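Local structure of acetylene hydratase (Pelobacter acetylenicus, 2E7Z) at residues L417-Q423 against G690-H694; A397-E401 against K428-Q433; S114-T118 against R513-I517. The protein catalyses the hydration of acetylene to acetaldehyde, using a bis(molybdopterin guanine dinucleotide) tungsten centre and a [4Fe-4S] cluster. One frame throughout, in Å; residues are numbered along the deposited sequence.

All three contacts are largely buried, but they differ in place and chemistry. Interactions 1 and 2 are neighbours, their centres about 15 Å apart, and share helix 423-431: interaction 1 uses its first residue, interaction 2 its C-terminal end, and they touch where Leu417 CB lies 4.2 Å from Leu430 CD1. Interaction 1 joins a pterin-binding loop to the region of the dinucleotide-binding domain through apolar contacts and weak amide hydrogen bonds. Interaction 2 sets two helix ends close together and opens onto a hydrated sodium ion. Interaction 3, more than 30 Å from both by centres, fits a turn against another helix, mixing apolar contacts with an arginine-serine hydrogen bond.

Interaction 1: residues L417-Q423 against G690-H694; sequences LMGYANQ and GAMLH. With MGD (2-amino-5,6-dimercapto-7-methyl-3,7,8a,9-tetrahydro-8-oxa-1,3,9,10-tetraaza-anthracen-4-one guanosine dinucleotide), chain E.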
# COMPACT_ATOMS: atom_id res chain seq x y z
N LEU A 417 12.05 -6.05 6.33
CA LEU A 417 12.45 -7.42 6.07
C LEU A 417 11.29 -8.23 5.48
O LEU A 417 11.49 -9.09 4.62
CB LEU A 417 12.97 -8.08 7.37
CG LEU A 417 13.29 -9.55 7.23
CD1 LEU A 417 14.49 -9.79 6.31
CD2 LEU A 417 13.56 -10.11 8.63
N MET A 418 10.08 -7.98 6.00
CA MET A 418 8.92 -8.81 5.70
C MET A 418 7.91 -8.14 4.78
O MET A 418 6.83 -8.71 4.55
CB MET A 418 8.21 -9.20 7.03
CG MET A 418 8.97 -10.25 7.87
SD MET A 418 8.30 -10.51 9.53
CE MET A 418 6.52 -10.71 9.27
N GLY A 419 8.25 -6.95 4.27
CA GLY A 419 7.25 -6.07 3.67
C GLY A 419 7.28 -6.03 2.16
O GLY A 419 6.56 -5.23 1.54
N TYR A 420 8.12 -6.88 1.54
CA TYR A 420 8.27 -6.89 0.08
C TYR A 420 8.19 -8.34 -0.40
O TYR A 420 7.36 -9.09 0.08
CB TYR A 420 9.55 -6.14 -0.34
CG TYR A 420 9.56 -4.69 0.13
CD1 TYR A 420 10.06 -4.35 1.40
CD2 TYR A 420 9.04 -3.67 -0.68
CE1 TYR A 420 10.05 -3.03 1.85
CE2 TYR A 420 9.07 -2.33 -0.25
CZ TYR A 420 9.57 -2.03 1.01
OH TYR A 420 9.56 -0.73 1.40
N ALA A 421 8.99 -8.72 -1.39
CA ALA A 421 9.13 -10.11 -1.79
C ALA A 421 10.52 -10.60 -1.36
O ALA A 421 11.24 -9.91 -0.62
CB ALA A 421 8.91 -10.25 -3.28
N ASN A 422 10.90 -11.80 -1.80
CA ASN A 422 12.28 -12.30 -1.69
C ASN A 422 12.91 -11.89 -0.34
O ASN A 422 13.92 -11.17 -0.30
CB ASN A 422 13.10 -11.84 -2.90
CG ASN A 422 14.43 -12.60 -3.01
OD1 ASN A 422 14.74 -13.48 -2.18
ND2 ASN A 422 15.21 -12.26 -4.01
N GLN A 423 12.32 -12.38 0.74
CA GLN A 423 12.74 -12.03 2.07
C GLN A 423 14.19 -12.43 2.33
O GLN A 423 14.88 -11.75 3.07
CB GLN A 423 11.81 -12.67 3.08
CG GLN A 423 12.11 -12.32 4.54
CD GLN A 423 10.96 -12.72 5.42
OE1 GLN A 423 9.81 -12.48 5.06
NE2 GLN A 423 11.25 -13.32 6.57
N GLY A 690 10.64 -15.91 14.21
CA GLY A 690 9.72 -16.58 13.29
C GLY A 690 9.50 -15.94 11.94
O GLY A 690 8.83 -16.52 11.09
N ALA A 691 10.07 -14.75 11.72
CA ALA A 691 9.95 -14.09 10.42
C ALA A 691 10.34 -15.01 9.27
O ALA A 691 9.64 -15.07 8.26
CB ALA A 691 10.84 -12.88 10.42
N MET A 692 11.48 -15.70 9.43
CA MET A 692 12.04 -16.53 8.36
C MET A 692 11.28 -17.84 8.18
O MET A 692 11.52 -18.55 7.21
CB MET A 692 13.53 -16.81 8.60
CG MET A 692 14.43 -15.54 8.79
SD MET A 692 14.39 -14.34 7.43
CE MET A 692 15.23 -15.30 6.14
N LEU A 693 10.38 -18.13 9.11
CA LEU A 693 9.59 -19.37 9.09
C LEU A 693 8.14 -19.15 8.67
O LEU A 693 7.53 -20.04 8.09
CB LEU A 693 9.61 -20.03 10.48
CG LEU A 693 10.92 -20.72 10.88
CD1 LEU A 693 10.81 -21.22 12.32
CD2 LEU A 693 11.27 -21.86 9.92
N HIS A 694 7.58 -17.98 8.96
CA HIS A 694 6.12 -17.82 8.80
C HIS A 694 5.65 -16.68 7.90
O HIS A 694 4.43 -16.54 7.74
CB HIS A 694 5.44 -17.67 10.17
CG HIS A 694 5.82 -18.73 11.14
ND1 HIS A 694 5.48 -20.06 10.97
CD2 HIS A 694 6.50 -18.66 12.31
CE1 HIS A 694 5.95 -20.76 11.99
NE2 HIS A 694 6.56 -19.94 12.82
PB MGD E . 4.43 -3.69 8.16
O1B MGD E . 5.38 -4.30 7.15
O2B MGD E . 3.69 -4.57 9.10
O3B MGD E . 3.31 -2.80 7.43
O3A MGD E . 3.26 -2.18 5.00
PA MGD E . 3.41 -1.53 6.47
O1A MGD E . 2.23 -0.68 6.82
O2A MGD E . 4.79 -0.94 6.50
O5' MGD E . 5.30 -2.63 8.99
C5' MGD E . 4.64 -1.61 9.72
C4' MGD E . 5.51 -1.31 10.92
O4' MGD E . 5.02 -0.09 11.50
C3' MGD E . 5.37 -2.33 12.05
O3' MGD E . 6.67 -2.85 12.37
C2' MGD E . 4.73 -1.58 13.24
O2' MGD E . 5.18 -1.98 14.55
C1' MGD E . 5.15 -0.17 12.94
N9 MGD E . 4.26 0.90 13.44
C8 MGD E . 2.91 0.90 13.48
N7 MGD E . 2.44 2.08 13.90
C5 MGD E . 3.52 2.88 14.07
C6 MGD E . 3.76 4.25 14.50
O6 MGD E . 2.82 5.02 14.79
N1 MGD E . 5.04 4.65 14.51
C2 MGD E . 6.09 3.88 14.26
N2 MGD E . 7.34 4.42 14.31
N3 MGD E . 5.94 2.61 13.88
C4 MGD E . 4.70 2.10 13.77
C10 MGD E . 1.94 -2.40 4.50
C11 MGD E . 2.07 -2.66 3.02
O11 MGD E . 2.75 -3.91 2.91
C12 MGD E . 0.71 -2.72 2.38
S12 MGD E . -0.36 -1.41 2.62
C13 MGD E . 0.36 -3.75 1.58
S13 MGD E . -1.21 -3.92 0.94
C14 MGD E . 1.32 -4.84 1.21
N15 MGD E . 0.98 -6.11 1.84
C16 MGD E . 1.89 -7.10 1.61
C17 MGD E . 1.55 -8.53 1.51
O17 MGD E . 0.36 -8.91 1.62
N18 MGD E . 2.55 -9.40 1.29
C19 MGD E . 3.85 -9.02 1.16
N19 MGD E . 4.82 -9.94 0.94
N20 MGD E . 4.23 -7.74 1.26
C21 MGD E . 3.32 -6.78 1.47
N22 MGD E . 3.71 -5.50 1.54
C23 MGD E . 2.75 -4.42 1.58
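Gly690 opens the short helix 691-694 from its N-cap position. At phi 87° and psi -6° a CB would be jammed against the preceding carbonyl O, which calls for glycine, and the O of Gly690 itself accepts Leu693 N at 3.0 Å and His694 N at 2.9 Å. Ala691 comes next and sends its methyl toward the loop 417-423, where CB lies 3.6 Å from Met418 SD and 4.3 Å from Leu417 CD2. Its carbonyl takes a weak hydrogen bond from the side-chain amide of Gln423, NE2 to Ala691 O, at 2.9 Å.

That loop follows strand 408-412 and leads into helix 423-431, the connection of a beta-alpha-beta unit in the molybdopterin oxidoreductase fold; the short helix belongs to the region of the dinucleotide-binding domain. On the same loop the backbone reads the pterin end of the cofactor: Gly419 O accepts MGD N22 at 2.9 Å and Tyr420 O accepts MGD N19 at 2.8 Å.

Met692, m at all three chi angles, starts sideways but curls its thioether in, so that SD receives a weak hydrogen bond from Gln423 NE2 at 3.4 Å and sits 4.5 Å from Leu417 CD2. At the end of the helix, His694 ND1 is hydrogen-bonded to Lys655 O of strand 653-660.

Interaction 2: residues A397-E401 against K428-Q433; sequences AMATE and KGLMNQ. With NA (sodium ion), chain B.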
# COMPACT_ATOMS: atom_id res chain seq x y z
N ALA A 397 20.97 -3.85 -4.47
CA ALA A 397 22.14 -2.99 -4.32
C ALA A 397 22.70 -3.13 -2.92
O ALA A 397 23.90 -3.19 -2.71
CB ALA A 397 21.77 -1.54 -4.60
N MET A 398 21.79 -3.21 -1.95
CA MET A 398 22.21 -3.48 -0.56
C MET A 398 23.02 -4.77 -0.44
O MET A 398 24.09 -4.79 0.19
CB MET A 398 21.00 -3.51 0.37
CG MET A 398 20.37 -2.14 0.53
SD MET A 398 18.69 -2.23 1.22
CE MET A 398 19.06 -2.77 2.93
N ALA A 399 22.54 -5.82 -1.09
CA ALA A 399 23.12 -7.16 -0.98
C ALA A 399 24.40 -7.34 -1.79
O ALA A 399 25.35 -7.98 -1.35
CB ALA A 399 22.08 -8.21 -1.41
N THR A 400 24.42 -6.80 -3.02
CA THR A 400 25.50 -7.10 -3.98
C THR A 400 26.43 -5.93 -4.26
O THR A 400 27.46 -6.13 -4.89
CB THR A 400 24.96 -7.56 -5.36
OG1 THR A 400 24.28 -6.47 -5.99
CG2 THR A 400 24.02 -8.78 -5.20
N GLU A 401 26.04 -4.74 -3.84
CA GLU A 401 26.78 -3.50 -4.13
C GLU A 401 26.66 -3.09 -5.60
O GLU A 401 27.40 -2.22 -6.07
CB GLU A 401 28.26 -3.56 -3.68
CG GLU A 401 28.36 -4.05 -2.24
CD GLU A 401 29.61 -3.59 -1.50
OE1 GLU A 401 30.27 -2.67 -2.00
OE2 GLU A 401 29.88 -4.16 -0.42
N LYS A 428 19.77 -10.54 3.26
CA LYS A 428 21.14 -10.40 2.79
C LYS A 428 21.50 -8.90 2.66
O LYS A 428 22.59 -8.46 3.04
CB LYS A 428 21.34 -11.11 1.44
CG LYS A 428 22.76 -10.95 0.93
CD LYS A 428 23.00 -11.68 -0.36
CE LYS A 428 24.40 -11.31 -0.82
NZ LYS A 428 24.86 -12.13 -1.97
N GLY A 429 20.57 -8.12 2.12
CA GLY A 429 20.77 -6.68 1.95
C GLY A 429 21.02 -6.00 3.29
O GLY A 429 21.97 -5.27 3.47
N LEU A 430 20.14 -6.29 4.27
CA LEU A 430 20.30 -5.72 5.62
C LEU A 430 21.63 -6.16 6.27
O LEU A 430 22.32 -5.34 6.88
CB LEU A 430 19.09 -6.12 6.50
CG LEU A 430 17.81 -5.38 6.06
CD1 LEU A 430 16.60 -6.06 6.76
CD2 LEU A 430 17.89 -3.90 6.43
N MET A 431 22.01 -7.42 6.10
CA MET A 431 23.27 -7.92 6.68
C MET A 431 24.51 -7.28 6.03
O MET A 431 25.60 -7.34 6.61
CB MET A 431 23.34 -9.45 6.60
CG MET A 431 22.36 -10.16 7.53
SD MET A 431 22.72 -9.79 9.26
CE MET A 431 24.36 -10.51 9.46
N ASN A 432 24.37 -6.64 4.87
CA ASN A 432 25.51 -5.97 4.23
C ASN A 432 25.56 -4.47 4.51
O ASN A 432 26.40 -3.78 3.95
CB ASN A 432 25.47 -6.25 2.73
CG ASN A 432 26.80 -6.00 2.04
OD1 ASN A 432 26.84 -5.52 0.90
ND2 ASN A 432 27.87 -6.36 2.68
N GLN A 433 24.69 -3.98 5.38
CA GLN A 433 24.65 -2.56 5.75
C GLN A 433 25.70 -2.19 6.77
O GLN A 433 26.05 -3.01 7.61
CB GLN A 433 23.26 -2.16 6.28
CG GLN A 433 22.13 -2.33 5.27
CD GLN A 433 22.47 -1.61 3.97
OE1 GLN A 433 22.37 -0.40 3.90
NE2 GLN A 433 22.92 -2.36 2.96
NA NA B . 31.24 -5.58 0.20
O HOH W 1 30.26 -5.59 2.13
O HOH W 2 29.97 -7.07 -0.49
O HOH W 3 32.61 -7.03 0.90
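Two helix ends come together here, with Ala399 CA just 3.8 Å from Gly429 CA. Helices 391-400 and 423-431 flank strand 408-412 in sequence, and the second is the crossover helix of the beta-alpha-beta unit that leads on to parallel strand 435-440. Gly429 permits the approach: its CA is 3.5 Å from Met398 CB, and an ideal CB on Gly429 would be a tight 3.1 Å from Met398 CB. Just past the first helix, Glu401 turns to positive phi (71°), its N still hydrogen-bonded to Ala397 O at 2.9 Å.

Met398 runs across the second helix to put CE 3.9 Å from Leu430 CD2; both side chains also touch Phe409 of the strand. Lys428 lays its CG 3.7 Å from Ala399 CB. Gln433 folds back, NE2 donating to Gly429 O at 3.1 Å and also to Val406 O. At the outer edge, Glu401 OE2 coordinates the sodium ion and is hydrogen-bonded to Lys407. Water 1, another ligand of the sodium, accepts Asn432 ND2 at 2.6 Å.

Interaction 3: residues S114-T118 against R513-I517; sequences SEYGT and RLELI
Build residues 114-118 as a loop ending in a type I' beta turn, Glu115 to Thr118, beside the start of helix 513-520, with Ser114 CA 7.1 Å from Arg513 CA and Tyr116 CA 7.5 Å from Leu516 CA. Helix rotamers are Arg513 t, t, p for chi1 to chi3; Leu516 t, p; Ile517 m, t. Ser114 (chi1 m) accepts Arg513 NH1 at its OG, 3.0 Å, an OG also bonded to Gln112 O. Glu115 CB points away, yet its carbonyl O lies 3.4 Å from Leu516 CD2; its OE1 accepts Leu119 N and, weakly, Gly117 N at 2.8 Å. Tyr116 (phi 61°, psi 27°, chi1 m) directs its CA-to-CB bond toward the helix; CD2 is 3.8 Å from Leu516 CD2, CZ 3.7 Å from Ile517 CG1, and Arg513 CG meets the ring edge 4.3 Å from CE2. Its OH bonds Val465 N. Gly117 (phi 103°, psi -9°) occupies the N-cap position before helix 118-126. Thr118 (chi1 p) closes the turn, N 2.9 Å and OG1 2.8 Å from Glu115 O, with CG2 3.7 Å from Leu516 CD2. Arg513 NH1 also salt-bridges Asp457, so the type I' turn packed on helix 513-520 borders the tungsten cofactor's binding site, to which Asp457 belongs.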
# COMPACT_ATOMS: atom_id res chain seq x y z
N SER A 114 3.15 12.17 10.43
CA SER A 114 3.85 13.09 11.29
C SER A 114 4.95 13.91 10.63
O SER A 114 5.46 14.81 11.27
CB SER A 114 4.47 12.35 12.48
OG SER A 114 3.44 11.90 13.35
N GLU A 115 5.30 13.65 9.36
CA GLU A 115 6.46 14.37 8.81
C GLU A 115 6.11 15.40 7.73
O GLU A 115 6.92 16.29 7.50
CB GLU A 115 7.59 13.43 8.38
CG GLU A 115 7.26 12.27 7.43
CD GLU A 115 7.16 12.62 5.95
OE1 GLU A 115 7.65 13.68 5.47
OE2 GLU A 115 6.59 11.77 5.20
N TYR A 116 4.94 15.31 7.09
CA TYR A 116 4.40 16.40 6.28
C TYR A 116 5.31 16.80 5.12
O TYR A 116 5.25 17.93 4.64
CB TYR A 116 4.06 17.62 7.15
CG TYR A 116 3.03 17.30 8.21
CD1 TYR A 116 1.68 17.29 7.90
CD2 TYR A 116 3.42 16.95 9.50
CE1 TYR A 116 0.72 16.98 8.86
CE2 TYR A 116 2.47 16.60 10.48
CZ TYR A 116 1.12 16.61 10.13
OH TYR A 116 0.15 16.28 11.04
N GLY A 117 6.11 15.87 4.63
CA GLY A 117 7.04 16.13 3.51
C GLY A 117 8.48 16.30 3.92
O GLY A 117 9.38 16.36 3.05
N THR A 118 8.74 16.39 5.24
CA THR A 118 10.10 16.64 5.67
C THR A 118 11.04 15.45 5.52
O THR A 118 12.25 15.64 5.50
CB THR A 118 10.16 17.19 7.12
OG1 THR A 118 9.62 16.23 8.03
CG2 THR A 118 9.40 18.51 7.23
N ARG A 513 7.06 19.31 15.72
CA ARG A 513 5.97 18.88 14.88
C ARG A 513 4.81 19.87 14.92
O ARG A 513 4.15 20.07 13.92
CB ARG A 513 5.53 17.45 15.21
CG ARG A 513 4.44 16.97 14.24
CD ARG A 513 3.95 15.57 14.54
NE ARG A 513 3.58 15.49 15.95
CZ ARG A 513 3.43 14.38 16.66
NH1 ARG A 513 3.48 13.19 16.06
NH2 ARG A 513 3.22 14.44 17.99
N LEU A 514 4.56 20.50 16.06
CA LEU A 514 3.44 21.43 16.12
C LEU A 514 3.68 22.62 15.20
O LEU A 514 2.77 23.08 14.50
CB LEU A 514 3.17 21.88 17.55
CG LEU A 514 2.05 22.90 17.74
CD1 LEU A 514 0.72 22.40 17.18
CD2 LEU A 514 1.95 23.24 19.22
N GLU A 515 4.91 23.12 15.18
CA GLU A 515 5.17 24.23 14.25
C GLU A 515 5.01 23.81 12.79
O GLU A 515 4.55 24.58 11.94
CB GLU A 515 6.57 24.81 14.48
CG GLU A 515 6.70 25.62 15.76
CD GLU A 515 8.00 26.43 15.86
OE1 GLU A 515 8.79 26.50 14.90
OE2 GLU A 515 8.21 26.97 16.96
N LEU A 516 5.42 22.58 12.49
CA LEU A 516 5.28 22.03 11.15
C LEU A 516 3.80 21.83 10.78
O LEU A 516 3.40 22.18 9.65
CB LEU A 516 6.07 20.73 11.08
CG LEU A 516 5.95 19.94 9.76
CD1 LEU A 516 6.40 20.79 8.56
CD2 LEU A 516 6.82 18.69 9.87
N ILE A 517 3.00 21.32 11.72
CA ILE A 517 1.55 21.28 11.54
C ILE A 517 0.99 22.69 11.22
O ILE A 517 0.24 22.87 10.27
CB ILE A 517 0.84 20.63 12.77
CG1 ILE A 517 1.06 19.11 12.79
CG2 ILE A 517 -0.65 20.98 12.74
CD1 ILE A 517 0.69 18.43 14.14